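Local coordinates for protein alpha-1,6-mannanase (Bacteroides thetaiotaomicron, PDB 4V1S) that probably hydrolyses internal alpha-1,6-mannosidic linkages in mannan, as a glycoside hydrolase family 76 enzyme of a gut bacterium, at residues 315-320 / 377-382; 322-327 / 341-346. All blocks are in the same frame, centred on the assembly; numbering follows the deposited sequence.

Interaction 1 of 2, residues 315-320 / 377-382; sequences FAFSII and STVAAY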
loop_
_atom_site.group_PDB
_atom_site.type_symbol
_atom_site.label_atom_id
_atom_site.label_comp_id
_atom_site.label_asym_id
_atom_site.label_seq_id
_atom_site.Cartn_x
_atom_site.Cartn_y
_atom_site.Cartn_z
ATOM N N PHE A 315 7.111 -1.849 2.954
ATOM C CA PHE A 315 6.288 -2.869 3.616
ATOM C C PHE A 315 5.732 -2.363 4.948
ATOM O O PHE A 315 4.532 -2.472 5.230
ATOM C CB PHE A 315 7.066 -4.160 3.902
ATOM C CG PHE A 315 7.422 -4.964 2.687
ATOM C CD1 PHE A 315 6.824 -4.762 1.440
ATOM C CD2 PHE A 315 8.350 -6.020 2.823
ATOM C CE1 PHE A 315 7.169 -5.584 0.379
ATOM C CE2 PHE A 315 8.703 -6.828 1.746
ATOM C CZ PHE A 315 8.137 -6.584 0.507
ATOM N N ALA A 316 6.614 -1.792 5.764
ATOM C CA ALA A 316 6.282 -1.515 7.183
ATOM C C ALA A 316 5.260 -0.403 7.371
ATOM O O ALA A 316 4.590 -0.376 8.372
ATOM C CB ALA A 316 7.528 -1.197 7.990
ATOM N N PHE A 317 5.134 0.478 6.364
ATOM C CA PHE A 317 4.136 1.560 6.378
ATOM C C PHE A 317 2.750 0.987 6.605
ATOM O O PHE A 317 1.849 1.687 7.157
ATOM C CB PHE A 317 4.178 2.377 5.068
ATOM C CG PHE A 317 3.421 1.707 3.977
ATOM C CD1 PHE A 317 3.927 0.640 3.296
ATOM C CD2 PHE A 317 2.065 1.989 3.856
ATOM C CE1 PHE A 317 3.136 -0.060 2.400
ATOM C CE2 PHE A 317 1.272 1.319 2.943
ATOM C CZ PHE A 317 1.817 0.271 2.237
ATOM N N SER A 318 2.543 -0.280 6.190
ATOM C CA SER A 318 1.204 -0.903 6.338
ATOM C C SER A 318 0.808 -1.113 7.800
ATOM O O SER A 318 -0.381 -1.119 8.127
ATOM C CB SER A 318 1.091 -2.219 5.567
ATOM O OG SER A 318 1.962 -3.198 6.068
ATOM N N ILE A 319 1.799 -1.260 8.679
ATOM C CA ILE A 319 1.508 -1.364 10.112
ATOM C C ILE A 319 1.027 -0.001 10.620
ATOM O O ILE A 319 0.080 0.087 11.421
ATOM C CB ILE A 319 2.730 -1.864 10.901
ATOM C CG1 ILE A 319 3.130 -3.273 10.416
ATOM C CG2 ILE A 319 2.465 -1.827 12.407
ATOM C CD1 ILE A 319 2.005 -4.289 10.334
ATOM N N ILE A 320 1.651 1.078 10.127
ATOM C CA ILE A 320 1.218 2.423 10.510
ATOM C C ILE A 320 -0.194 2.698 10.000
ATOM O O ILE A 320 -1.040 3.215 10.755
ATOM C CB ILE A 320 2.209 3.493 10.029
ATOM C CG1 ILE A 320 3.622 3.205 10.549
ATOM C CG2 ILE A 320 1.733 4.877 10.460
ATOM C CD1 ILE A 320 4.679 4.233 10.138
ATOM N N SER A 377 11.478 7.131 -0.843
ATOM C CA SER A 377 11.064 8.428 -0.331
ATOM C C SER A 377 9.573 8.644 -0.519
ATOM O O SER A 377 8.968 9.369 0.262
ATOM C CB SER A 377 11.838 9.582 -0.958
ATOM O OG SER A 377 13.170 9.608 -0.465
ATOM N N THR A 378 8.961 8.000 -1.517
ATOM C CA THR A 378 7.536 8.236 -1.717
ATOM C C THR A 378 6.702 7.636 -0.546
ATOM O O THR A 378 5.679 8.221 -0.162
ATOM C CB THR A 378 7.056 7.693 -3.055
ATOM O OG1 THR A 378 7.324 6.295 -3.159
ATOM C CG2 THR A 378 7.671 8.482 -4.238
ATOM N N VAL A 379 7.116 6.484 0.008
ATOM C CA VAL A 379 6.398 5.948 1.161
ATOM C C VAL A 379 6.529 6.895 2.355
ATOM O O VAL A 379 5.600 7.053 3.107
ATOM C CB VAL A 379 6.799 4.525 1.485
ATOM C CG1 VAL A 379 8.274 4.405 1.852
ATOM C CG2 VAL A 379 5.921 3.950 2.564
ATOM N N ALA A 380 7.694 7.529 2.521
ATOM C CA ALA A 380 7.859 8.513 3.594
ATOM C C ALA A 380 6.928 9.712 3.403
ATOM O O ALA A 380 6.271 10.131 4.328
ATOM C CB ALA A 380 9.299 8.957 3.703
ATOM N N ALA A 381 6.850 10.235 2.182
ATOM C CA ALA A 381 5.945 11.321 1.895
ATOM C C ALA A 381 4.512 10.954 2.244
ATOM O O ALA A 381 3.777 11.756 2.829
ATOM C CB ALA A 381 6.053 11.733 0.433
ATOM N N TYR A 382 4.114 9.721 1.892
ATOM C CA TYR A 382 2.773 9.242 2.186
ATOM C C TYR A 382 2.500 9.223 3.699
ATOM O O TYR A 382 1.487 9.761 4.166
ATOM C CB TYR A 382 2.569 7.876 1.547
ATOM C CG TYR A 382 1.322 7.140 1.963
ATOM C CD1 TYR A 382 0.091 7.759 1.932
ATOM C CD2 TYR A 382 1.371 5.799 2.341
ATOM C CE1 TYR A 382 -1.080 7.075 2.316
ATOM C CE2 TYR A 382 0.236 5.116 2.739
ATOM C CZ TYR A 382 -1.000 5.741 2.718
ATOM O OH TYR A 382 -2.103 5.040 3.127
#
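Phe315 O, two residues before Phe317, which packs onto Val379 and Tyr382, accepts a hydrogen bond from Ser318 N (3.1 Å) and, in one of the two conformers of Ser318, a second from Ser318 OG (2.8 Å, at a C=O...O angle of 169°). The helix is kinked here: the amides of Ser318 and Ile319 reach back three residues, not four. At this kink Phe317 sets its CG between its own N and carbonyl carbon (chi1 82°); CB points at helix 374-394, while the ring turns off so that its CG and CD2 side, not its CZ, borders that helix. Val379 CG2 presses closely on the root of that side chain, 3.4 Å from Phe317 CB and 3.6 Å from Phe317 CG. Farther along the ring, Tyr382 takes over. Its CE2 lies 3.8 Å from Phe317 CD2, which meets the tyrosine ring at its edge and near its plane. Tyr382 reaches across because its CG is anti to the backbone N (chi1 170°), and its hydroxyl ends in a hydrogen bond with Asp321 OD2, on the same helix as Phe317. Phe86, from helix 81-97, adds an edge-to-face contact to the Phe317 ring and also touches Val379. The two segments thus meet through carbon alone in a buried core, while the Tyr382 hydroxyl, carried past the Phe317 ring, finds its polar partner on the facing helix.

Interaction 2 of 2, residues 322-327 / 341-346; sequences SWFDMY and HAINFI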
loop_
_atom_site.group_PDB
_atom_site.type_symbol
_atom_site.label_atom_id
_atom_site.label_comp_id
_atom_site.label_asym_id
_atom_site.label_seq_id
_atom_site.Cartn_x
_atom_site.Cartn_y
_atom_site.Cartn_z
ATOM N N SER A 322 -2.436 0.463 9.574
ATOM C CA SER A 322 -3.253 -0.376 10.459
ATOM C C SER A 322 -3.574 0.363 11.748
ATOM O O SER A 322 -4.717 0.313 12.228
ATOM C CB SER A 322 -2.572 -1.750 10.723
ATOM O OG SER A 322 -2.450 -2.491 9.500
ATOM N N TRP A 323 -2.569 1.012 12.328
ATOM C CA TRP A 323 -2.800 1.837 13.510
ATOM C C TRP A 323 -3.847 2.943 13.249
ATOM O O TRP A 323 -4.728 3.169 14.089
ATOM C CB TRP A 323 -1.509 2.414 14.061
ATOM C CG TRP A 323 -0.620 1.452 14.633
ATOM C CD1 TRP A 323 -0.943 0.285 15.290
ATOM C CD2 TRP A 323 0.798 1.561 14.674
ATOM N NE1 TRP A 323 0.201 -0.336 15.732
ATOM C CE2 TRP A 323 1.289 0.435 15.391
ATOM C CE3 TRP A 323 1.698 2.515 14.209
ATOM C CZ2 TRP A 323 2.668 0.207 15.590
ATOM C CZ3 TRP A 323 3.079 2.305 14.431
ATOM C CH2 TRP A 323 3.541 1.161 15.110
ATOM N N PHE A 324 -3.732 3.660 12.130
ATOM C CA PHE A 324 -4.716 4.669 11.797
ATOM C C PHE A 324 -6.107 4.049 11.676
ATOM O O PHE A 324 -7.076 4.633 12.161
ATOM C CB PHE A 324 -4.318 5.411 10.518
ATOM C CG PHE A 324 -3.111 6.332 10.667
ATOM C CD1 PHE A 324 -3.064 7.283 11.706
ATOM C CD2 PHE A 324 -2.051 6.295 9.745
ATOM C CE1 PHE A 324 -1.991 8.158 11.813
ATOM C CE2 PHE A 324 -1.005 7.195 9.824
ATOM C CZ PHE A 324 -0.955 8.108 10.880
ATOM N N ASP A 325 -6.215 2.873 11.032
ATOM C CA ASP A 325 -7.504 2.218 10.907
ATOM C C ASP A 325 -8.047 1.817 12.270
ATOM O O ASP A 325 -9.255 1.906 12.500
ATOM C CB ASP A 325 -7.445 0.952 10.062
ATOM C CG ASP A 325 -7.286 1.211 8.590
ATOM O OD1 ASP A 325 -7.379 2.377 8.096
ATOM O OD2 ASP A 325 -7.029 0.210 7.900
ATOM N N MET A 326 -7.175 1.375 13.177
ATOM C CA MET A 326 -7.608 1.032 14.529
ATOM C C MET A 326 -8.180 2.252 15.251
ATOM O O MET A 326 -9.185 2.145 15.928
ATOM C CB MET A 326 -6.482 0.407 15.360
ATOM C CG MET A 326 -6.250 -1.054 15.062
ATOM S SD MET A 326 -7.711 -2.082 15.393
ATOM C CE MET A 326 -7.003 -3.712 15.212
ATOM N N TYR A 327 -7.561 3.413 15.061
ATOM C CA TYR A 327 -8.050 4.634 15.682
ATOM C C TYR A 327 -9.415 4.945 15.098
ATOM O O TYR A 327 -10.333 5.275 15.836
ATOM C CB TYR A 327 -7.088 5.822 15.506
ATOM C CG TYR A 327 -7.709 7.105 15.967
ATOM C CD1 TYR A 327 -7.763 7.416 17.318
ATOM C CD2 TYR A 327 -8.373 7.967 15.054
ATOM C CE1 TYR A 327 -8.372 8.581 17.749
ATOM C CE2 TYR A 327 -9.004 9.135 15.481
ATOM C CZ TYR A 327 -8.999 9.429 16.836
ATOM O OH TYR A 327 -9.604 10.568 17.307
ATOM N N HIS A 341 4.780 8.368 16.734
ATOM C CA HIS A 341 6.148 8.010 17.187
ATOM C C HIS A 341 6.972 7.365 16.040
ATOM O O HIS A 341 8.137 7.696 15.833
ATOM C CB HIS A 341 6.054 7.070 18.380
ATOM C CG HIS A 341 7.314 6.953 19.166
ATOM N ND1 HIS A 341 7.989 8.047 19.655
ATOM C CD2 HIS A 341 7.990 5.866 19.601
ATOM C CE1 HIS A 341 9.050 7.641 20.327
ATOM N NE2 HIS A 341 9.069 6.322 20.312
ATOM N N ALA A 342 6.334 6.468 15.267
ATOM C CA ALA A 342 7.018 5.771 14.179
ATOM C C ALA A 342 7.359 6.788 13.065
ATOM O O ALA A 342 8.458 6.784 12.516
ATOM C CB ALA A 342 6.189 4.624 13.656
ATOM N N ILE A 343 6.411 7.670 12.781
ATOM C CA ILE A 343 6.612 8.696 11.730
ATOM C C ILE A 343 7.689 9.709 12.164
ATOM O O ILE A 343 8.526 10.138 11.344
ATOM C CB ILE A 343 5.264 9.322 11.301
ATOM C CG1 ILE A 343 4.398 8.223 10.649
ATOM C CG2 ILE A 343 5.503 10.458 10.328
ATOM C CD1 ILE A 343 2.963 8.610 10.426
ATOM N N ASN A 344 7.714 10.071 13.443
ATOM C CA ASN A 344 8.767 10.956 13.957
ATOM C C ASN A 344 10.131 10.344 13.769
ATOM O O ASN A 344 11.067 11.026 13.407
ATOM C CB ASN A 344 8.510 11.298 15.434
ATOM C CG ASN A 344 7.277 12.199 15.637
ATOM O OD1 ASN A 344 6.744 12.790 14.708
ATOM N ND2 ASN A 344 6.829 12.291 16.862
ATOM N N PHE A 345 10.232 9.036 14.019
ATOM C CA PHE A 345 11.478 8.322 13.816
ATOM C C PHE A 345 11.940 8.375 12.360
ATOM O O PHE A 345 13.106 8.579 12.080
ATOM C CB PHE A 345 11.339 6.869 14.291
ATOM C CG PHE A 345 12.589 6.046 14.104
ATOM C CD1 PHE A 345 13.576 6.059 15.027
ATOM C CD2 PHE A 345 12.731 5.238 12.967
ATOM C CE1 PHE A 345 14.716 5.278 14.868
ATOM C CE2 PHE A 345 13.870 4.477 12.775
ATOM C CZ PHE A 345 14.861 4.494 13.747
ATOM N N ILE A 346 11.029 8.161 11.425
ATOM C CA ILE A 346 11.378 8.282 10.020
ATOM C C ILE A 346 12.038 9.634 9.737
ATOM O O ILE A 346 13.101 9.699 9.141
ATOM C CB ILE A 346 10.130 8.079 9.125
ATOM C CG1 ILE A 346 9.591 6.646 9.281
ATOM C CG2 ILE A 346 10.490 8.334 7.660
ATOM C CD1 ILE A 346 8.203 6.503 8.704
#
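Trp323 and Phe324, neighbours on helix 313-330, send their aromatic rings to two consecutive residues of helix 334-350, Ala342 and Ile343. The indole comes first. Its six-membered ring leads, and CZ3 lies 4.0 Å from Ala342 CB, with the methyl at the rim of the ring and in its plane. The backbones stay well apart, 10.6 Å between Trp323 CA and Ala342 CA, a gap spanned almost wholly by the indole, since alanine contributes only its methyl. The polar edge of the indole is used as well: Trp323 NE1 hydrogen-bonds Glu298 OE2, and the ring meets Tyr302 edge-to-face, so its orientation is fixed from several directions. The CB of Phe324 is not aimed at helix 334-350, unlike that of Trp323, though both have CG anti to the carbonyl carbon (chi1 -70° in Phe324); the length of the phenyl ring brings CZ to 4.0 Å from Ile343 CD1, which approaches near the ring plane at its edge. Ile343 meets it with an extended chain (chi2 169°) that puts its terminal methyl foremost. The same phenyl ring stacks on Tyr390 of helix 374-394 and also touches Leu336 and Ala339, nearer the start of helix 334-350. At Asp325 the helix has turned to another neighbour, and OD2 forms a salt bridge with Arg272 NE of helix 264-281; Met326 follows it there, touching Leu275. The joining turn between the two helices is short, and their segments run in broadly opposite senses. Two consecutive helices joined this way form an alpha-helical hairpin, consistent with the (alpha/alpha)6 barrel expected of family 76 hydrolases.

Overall arrangement
Helix 313-330 serves both contacts, giving residues 315-320 to interaction 1 and 322-327 to interaction 2. Both segments of interaction 2 fall between residues 320 and 377 in sequence, so interaction 1 brackets it, and the centres of the two are about 10 Å apart. They join into one apolar core. Ile320 CD1 lies 3.8 Å from Ala342 CB, and Ile320 CG2 lies 3.9 Å from Ile343 CD1, while Ala380 CB meets Ile346 CG2 at 4.2 Å. Helices 313-330, 334-350 and 374-394 therefore pack as a three-helix group. Interaction 1 is nearer the middle of the chain, about 8 Å between centres against about 14 Å for interaction 2.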